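PDB 2QKT: inactivation-no-after-potential D protein from Drosophila melanogaster, which probably serves as a PDZ scaffold that organises a G protein-coupled signalling system in vision, its fifth PDZ domain being a likely peptide-binding module. Local coordinates for residues A[27-32]-A[42-47]; A[46-51]-A[79-84]. All coordinates share one frame; numbering follows the deposited sequence.

Contact 1 (A[27-32]-A[42-47]); sequences CTIADL and SKLQRG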
loop_
_atom_site.group_PDB
_atom_site.type_symbol
_atom_site.label_atom_id
_atom_site.label_comp_id
_atom_site.label_asym_id
_atom_site.label_seq_id
_atom_site.Cartn_x
_atom_site.Cartn_y
_atom_site.Cartn_z
ATOM N N CYS A 27 10.712 6.218 4.786
ATOM C CA CYS A 27 9.480 6.558 4.080
ATOM C C CYS A 27 9.691 7.803 3.229
ATOM O O CYS A 27 9.941 8.890 3.749
ATOM C CB CYS A 27 8.355 6.816 5.079
ATOM S SG CYS A 27 7.974 5.383 6.155
ATOM N N THR A 28 9.590 7.636 1.917
ATOM C CA THR A 28 9.765 8.741 0.984
ATOM C C THR A 28 8.535 9.640 1.013
ATOM O O THR A 28 7.407 9.155 1.187
ATOM C CB THR A 28 9.908 8.229 -0.469
ATOM O OG1 THR A 28 11.066 7.397 -0.577
ATOM C CG2 THR A 28 10.028 9.404 -1.437
ATOM N N ILE A 29 8.746 10.945 0.853
ATOM C CA ILE A 29 7.624 11.877 0.787
ATOM C C ILE A 29 7.301 11.945 -0.702
ATOM O O ILE A 29 8.013 12.585 -1.477
ATOM C CB ILE A 29 8.003 13.271 1.326
ATOM C CG1 ILE A 29 8.231 13.190 2.832
ATOM C CG2 ILE A 29 6.900 14.281 1.010
ATOM C CD1 ILE A 29 8.668 14.505 3.465
ATOM N N ALA A 30 6.249 11.235 -1.095
ATOM C CA ALA A 30 5.825 11.148 -2.495
ATOM C C ALA A 30 5.068 12.381 -2.980
ATOM O O ALA A 30 5.196 12.794 -4.134
ATOM C CB ALA A 30 4.968 9.892 -2.694
ATOM N N ASP A 31 4.265 12.962 -2.097
ATOM C CA ASP A 31 3.496 14.164 -2.428
ATOM C C ASP A 31 3.291 14.934 -1.124
ATOM O O ASP A 31 3.518 14.394 -0.037
ATOM C CB ASP A 31 2.128 13.795 -3.025
ATOM C CG ASP A 31 1.608 14.851 -4.009
ATOM O OD1 ASP A 31 2.056 16.026 -3.946
ATOM O OD2 ASP A 31 0.735 14.517 -4.841
ATOM N N LEU A 32 2.851 16.181 -1.235
ATOM C CA LEU A 32 2.631 17.025 -0.067
ATOM C C LEU A 32 1.683 18.175 -0.366
ATOM O O LEU A 32 1.554 18.616 -1.513
ATOM C CB LEU A 32 3.977 17.594 0.424
ATOM C CG LEU A 32 4.630 18.596 -0.547
ATOM C CD1 LEU A 32 4.156 20.039 -0.259
ATOM C CD2 LEU A 32 6.140 18.533 -0.413
ATOM N N SER A 42 8.989 24.988 4.727
ATOM C CA SER A 42 10.362 25.469 4.830
ATOM C C SER A 42 11.465 24.463 4.644
ATOM O O SER A 42 12.555 24.830 4.195
ATOM C CB SER A 42 10.607 26.136 6.181
ATOM O OG SER A 42 10.161 27.470 6.191
ATOM N N LYS A 43 11.224 23.205 4.985
ATOM C CA LYS A 43 12.327 22.274 4.866
ATOM C C LYS A 43 12.091 20.984 4.090
ATOM O O LYS A 43 13.057 20.289 3.761
ATOM C CB LYS A 43 12.831 21.917 6.273
ATOM C CG LYS A 43 12.929 23.056 7.285
ATOM C CD LYS A 43 13.637 22.577 8.543
ATOM C CE LYS A 43 13.397 23.499 9.715
ATOM N NZ LYS A 43 11.930 23.575 9.991
ATOM N N LEU A 44 10.840 20.650 3.792
ATOM C CA LEU A 44 10.569 19.405 3.083
ATOM C C LEU A 44 10.170 19.514 1.620
ATOM O O LEU A 44 9.473 20.447 1.204
ATOM C CB LEU A 44 9.509 18.595 3.826
ATOM C CG LEU A 44 9.934 18.044 5.189
ATOM C CD1 LEU A 44 8.708 17.504 5.930
ATOM C CD2 LEU A 44 10.993 16.958 4.999
ATOM N N GLN A 45 10.611 18.522 0.854
ATOM C CA GLN A 45 10.336 18.416 -0.570
ATOM C C GLN A 45 10.076 16.970 -0.961
ATOM O O GLN A 45 10.482 16.042 -0.257
ATOM C CB GLN A 45 11.527 18.932 -1.376
ATOM C CG GLN A 45 11.693 20.432 -1.360
ATOM C CD GLN A 45 12.968 20.869 -2.053
ATOM O OE1 GLN A 45 13.552 20.124 -2.836
ATOM N NE2 GLN A 45 13.387 22.098 -1.786
ATOM N N ARG A 46 9.395 16.789 -2.088
ATOM C CA ARG A 46 9.110 15.458 -2.594
ATOM C C ARG A 46 10.456 14.786 -2.818
ATOM O O ARG A 46 11.407 15.419 -3.292
ATOM C CB ARG A 46 8.346 15.538 -3.921
ATOM C CG ARG A 46 6.992 16.222 -3.820
ATOM C CD ARG A 46 6.264 16.202 -5.162
ATOM N NE ARG A 46 4.947 16.826 -5.076
ATOM C CZ ARG A 46 4.741 18.116 -4.831
ATOM N NH1 ARG A 46 5.770 18.942 -4.658
ATOM N NH2 ARG A 46 3.504 18.585 -4.766
ATOM N N GLY A 47 10.549 13.513 -2.457
ATOM C CA GLY A 47 11.802 12.805 -2.639
ATOM C C GLY A 47 12.580 12.674 -1.345
ATOM O O GLY A 47 13.445 11.803 -1.233
HETATM O O HOH W 1 3.902 14.084 -6.359
HETATM O O HOH W 2 1.325 20.933 -3.894
#

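Contact 2 (A[46-51]-A[79-84]); sequences RGDIIT and MEVTRP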
loop_
_atom_site.group_PDB
_atom_site.type_symbol
_atom_site.label_atom_id
_atom_site.label_comp_id
_atom_site.label_asym_id
_atom_site.label_seq_id
_atom_site.Cartn_x
_atom_site.Cartn_y
_atom_site.Cartn_z
ATOM N N ARG A 46 9.395 16.789 -2.088
ATOM C CA ARG A 46 9.110 15.458 -2.594
ATOM C C ARG A 46 10.456 14.786 -2.818
ATOM O O ARG A 46 11.407 15.419 -3.292
ATOM C CB ARG A 46 8.346 15.538 -3.921
ATOM C CG ARG A 46 6.992 16.222 -3.820
ATOM C CD ARG A 46 6.264 16.202 -5.162
ATOM N NE ARG A 46 4.947 16.826 -5.076
ATOM C CZ ARG A 46 4.741 18.116 -4.831
ATOM N NH1 ARG A 46 5.770 18.942 -4.658
ATOM N NH2 ARG A 46 3.504 18.585 -4.766
ATOM N N GLY A 47 10.549 13.513 -2.457
ATOM C CA GLY A 47 11.802 12.805 -2.639
ATOM C C GLY A 47 12.580 12.674 -1.345
ATOM O O GLY A 47 13.445 11.803 -1.233
ATOM N N ASP A 48 12.297 13.538 -0.372
ATOM C CA ASP A 48 12.978 13.449 0.917
ATOM C C ASP A 48 12.552 12.149 1.588
ATOM O O ASP A 48 11.430 11.678 1.388
ATOM C CB ASP A 48 12.624 14.635 1.829
ATOM C CG ASP A 48 13.197 15.949 1.326
ATOM O OD1 ASP A 48 14.090 15.908 0.460
ATOM O OD2 ASP A 48 12.775 17.015 1.813
ATOM N N ILE A 49 13.454 11.569 2.372
ATOM C CA ILE A 49 13.175 10.312 3.051
ATOM C C ILE A 49 13.180 10.506 4.560
ATOM O O ILE A 49 14.174 10.957 5.130
ATOM C CB ILE A 49 14.245 9.258 2.716
ATOM C CG1 ILE A 49 14.444 9.174 1.199
ATOM C CG2 ILE A 49 13.825 7.905 3.293
ATOM C CD1 ILE A 49 15.607 8.281 0.783
ATOM N N ILE A 50 12.067 10.180 5.197
ATOM C CA ILE A 50 11.962 10.277 6.644
ATOM C C ILE A 50 12.585 8.978 7.152
ATOM O O ILE A 50 12.064 7.897 6.873
ATOM C CB ILE A 50 10.498 10.330 7.096
ATOM C CG1 ILE A 50 9.819 11.570 6.516
ATOM C CG2 ILE A 50 10.434 10.339 8.618
ATOM C CD1 ILE A 50 8.354 11.671 6.850
ATOM N N THR A 51 13.693 9.081 7.882
ATOM C CA THR A 51 14.383 7.895 8.393
ATOM C C THR A 51 14.061 7.549 9.840
ATOM O O THR A 51 14.295 6.429 10.284
ATOM C CB THR A 51 15.898 8.058 8.268
ATOM O OG1 THR A 51 16.301 9.251 8.957
ATOM C CG2 THR A 51 16.300 8.159 6.808
ATOM N N MET A 79 11.118 14.585 13.191
ATOM C CA MET A 79 11.548 13.728 12.094
ATOM C C MET A 79 13.014 13.913 11.737
ATOM O O MET A 79 13.543 15.026 11.812
ATOM C CB MET A 79 10.767 14.041 10.817
ATOM C CG MET A 79 9.258 13.982 10.895
ATOM S SD MET A 79 8.561 14.611 9.334
ATOM C CE MET A 79 7.668 16.022 9.932
ATOM N N GLU A 80 13.660 12.821 11.344
ATOM C CA GLU A 80 15.030 12.875 10.863
ATOM C C GLU A 80 14.872 12.580 9.369
ATOM O O GLU A 80 14.202 11.614 8.980
ATOM C CB GLU A 80 15.913 11.848 11.588
ATOM C CG GLU A 80 16.377 12.383 12.953
ATOM C CD GLU A 80 17.220 11.404 13.734
ATOM O OE1 GLU A 80 17.881 10.546 13.115
ATOM O OE2 GLU A 80 17.254 11.516 14.975
ATOM N N VAL A 81 15.471 13.425 8.538
ATOM C CA VAL A 81 15.323 13.309 7.095
ATOM C C VAL A 81 16.614 13.272 6.284
ATOM O O VAL A 81 17.603 13.912 6.634
ATOM C CB VAL A 81 14.450 14.491 6.580
ATOM C CG1 VAL A 81 14.217 14.381 5.076
ATOM C CG2 VAL A 81 13.121 14.515 7.336
ATOM N N THR A 82 16.588 12.500 5.202
ATOM C CA THR A 82 17.712 12.398 4.287
ATOM C C THR A 82 17.232 12.869 2.923
ATOM O O THR A 82 16.156 12.469 2.458
ATOM C CB THR A 82 18.235 10.954 4.152
ATOM O OG1 THR A 82 18.917 10.575 5.355
ATOM C CG2 THR A 82 19.177 10.839 2.963
ATOM N N ARG A 83 18.030 13.723 2.290
ATOM C CA ARG A 83 17.704 14.260 0.982
ATOM C C ARG A 83 18.738 13.933 -0.094
ATOM O O ARG A 83 19.874 14.384 -0.030
ATOM C CB ARG A 83 17.549 15.780 1.065
ATOM C CG ARG A 83 17.230 16.416 -0.275
ATOM C CD ARG A 83 16.101 17.432 -0.139
ATOM N NE ARG A 83 16.529 18.746 0.308
ATOM C CZ ARG A 83 15.703 19.679 0.773
ATOM N NH1 ARG A 83 14.398 19.437 0.865
ATOM N NH2 ARG A 83 16.179 20.867 1.105
ATOM N N PRO A 84 18.359 13.115 -1.086
ATOM C CA PRO A 84 19.241 12.726 -2.193
ATOM C C PRO A 84 19.599 13.959 -3.036
ATOM O O PRO A 84 18.995 15.016 -2.871
ATOM C CB PRO A 84 18.391 11.706 -2.949
ATOM C CG PRO A 84 17.537 11.113 -1.812
ATOM C CD PRO A 84 17.075 12.408 -1.208
HETATM O O HOH W 3 18.008 10.929 7.979
HETATM O O HOH W 4 17.685 8.591 11.107
#

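Contact 1 (A[27-32]-A[42-47])
Arg46 swings its CG away from its own carbonyl carbon (chi1 -62°) and then runs extended from CG to NE, which carries the guanidinium along segment 27-32 to Asp31. Asp31 answers with CG opposite its backbone N. Its CB leaves the backbone on the side away from segment 42-47, yet the carboxylate comes back to the arginine. The aspartate runs alongside the arginine in the same direction, with their flat groups tilted 53° apart. OD1 of Asp31 takes two weak bonds, one from Arg46 NH2 at 3.1 Å and one from Arg46 NE at 3.2 Å. The same OD1 also accepts the backbone N of Leu32 at 2.8 Å, on its anti side. Lys76 of a second subunit adds another salt bridge to this oxygen, so several donors gather on one acceptor and probably keep it charged. Leu32 CG lies over one face of the guanidinium, toward its rim. Water 1 links Ala30 O to Arg46 NE, its bond to the arginine being weak.

Here the PDZ fold brings the turn after helix 38-43 back onto strand 26-32 before the chain enters strand 49-53. A classic beta bulge at Ala30 and Asp31, opposite Ser19, lies next to the salt bridge. The backbone is fastened by Gly47 N, which donates to Ile29 O at 2.9 Å in a nearly straight bond (164°). Arg46 CA brings a CA-H contact to the same oxygen. The backbone angles of Gly47 would press a side chain against the preceding carbonyl. On the buried side Ile29 and Leu44 cross at about a right angle. Ile29 CD1 faces both methyls of Leu44 and comes nearest to CD2, at 3.7 Å, and Leu44 also packs on Phe4 and Val81.

Contact 2 (A[46-51]-A[79-84])
Backbone hydrogen bonds join strand 49-51 to strand 79-83 in antiparallel register. Ile49 and Thr82 form a hydrogen-bonded pair: Ile49 N reaches Thr82 O at 2.8 Å, and Thr82 N reaches Ile49 O at 2.9 Å. Thr51 N donates to Glu80 O at 2.8 Å. Ile50 and Val81 between them are a non-hydrogen-bonded pair. These are two strands of the antiparallel sheet of a PDZ domain.

Apolar contacts fall on both faces. On the face of Ile50 and Val81, Ile50 CD1 touches Met79 SD at 3.9 Å. Val81 holds CG1 opposite its backbone N (chi1 -178°), which sets that methyl 3.6 Å from Asp48 CB. Phe4 of strand 2-9 packs on both Val81 and Asp48. On the face of Ile49 and Thr82, Ile49 CD1 lies 4.3 Å from Pro84 CG.

Water completes the threonine side. Thr51 CG2 approaches Thr82 OG1, the two side chains crossing at about a right angle. Water 3 joins Thr51 OG1 to Thr82 OG1. Water 4 joins Thr51 OG1 to Glu80 OE1, to which it donates.

The charged pair is Asp48 and Arg83. Arg83 bends at chi2 and chi3 and folds back to the aspartate. Its NH1 gives a weak, angled bond (129°) to Asp48 OD2 at 3.1 Å, with the flat groups 39° apart. That oxygen has its main partner in Gln45 N, while NH1 also weakly meets Lys43 O. A leucine in place of Arg83 would probably leave the buried Asp48 carboxylate without its counter-charge and Lys43 O without this donor.

The straight backbone bonds thus carry the pairing, and the weak salt bridge probably helps to balance the charge of the buried Asp48, whose OD2 is also bound by the Gln45 amide.

Overall arrangement
Contacts 1 and 2 share Arg46 and Gly47, and their centres lie about 7 Å apart. Both are partly buried, and both reach the same sheet. Strand 26-32 of contact 1 pairs with strand 49-53 of contact 2, probably through Ile29 N to Asp48 O and Cys27 O to Ile50 N. Contact 1 is strand against turn. Its polar part reaches the surface and a second subunit, with an apolar pair beneath. Contact 2 is regular strand pairing with more buried residues, and its salt bridge involves a buried aspartate. Cys27, at the start of contact 1, also carries the disulfide to Cys66.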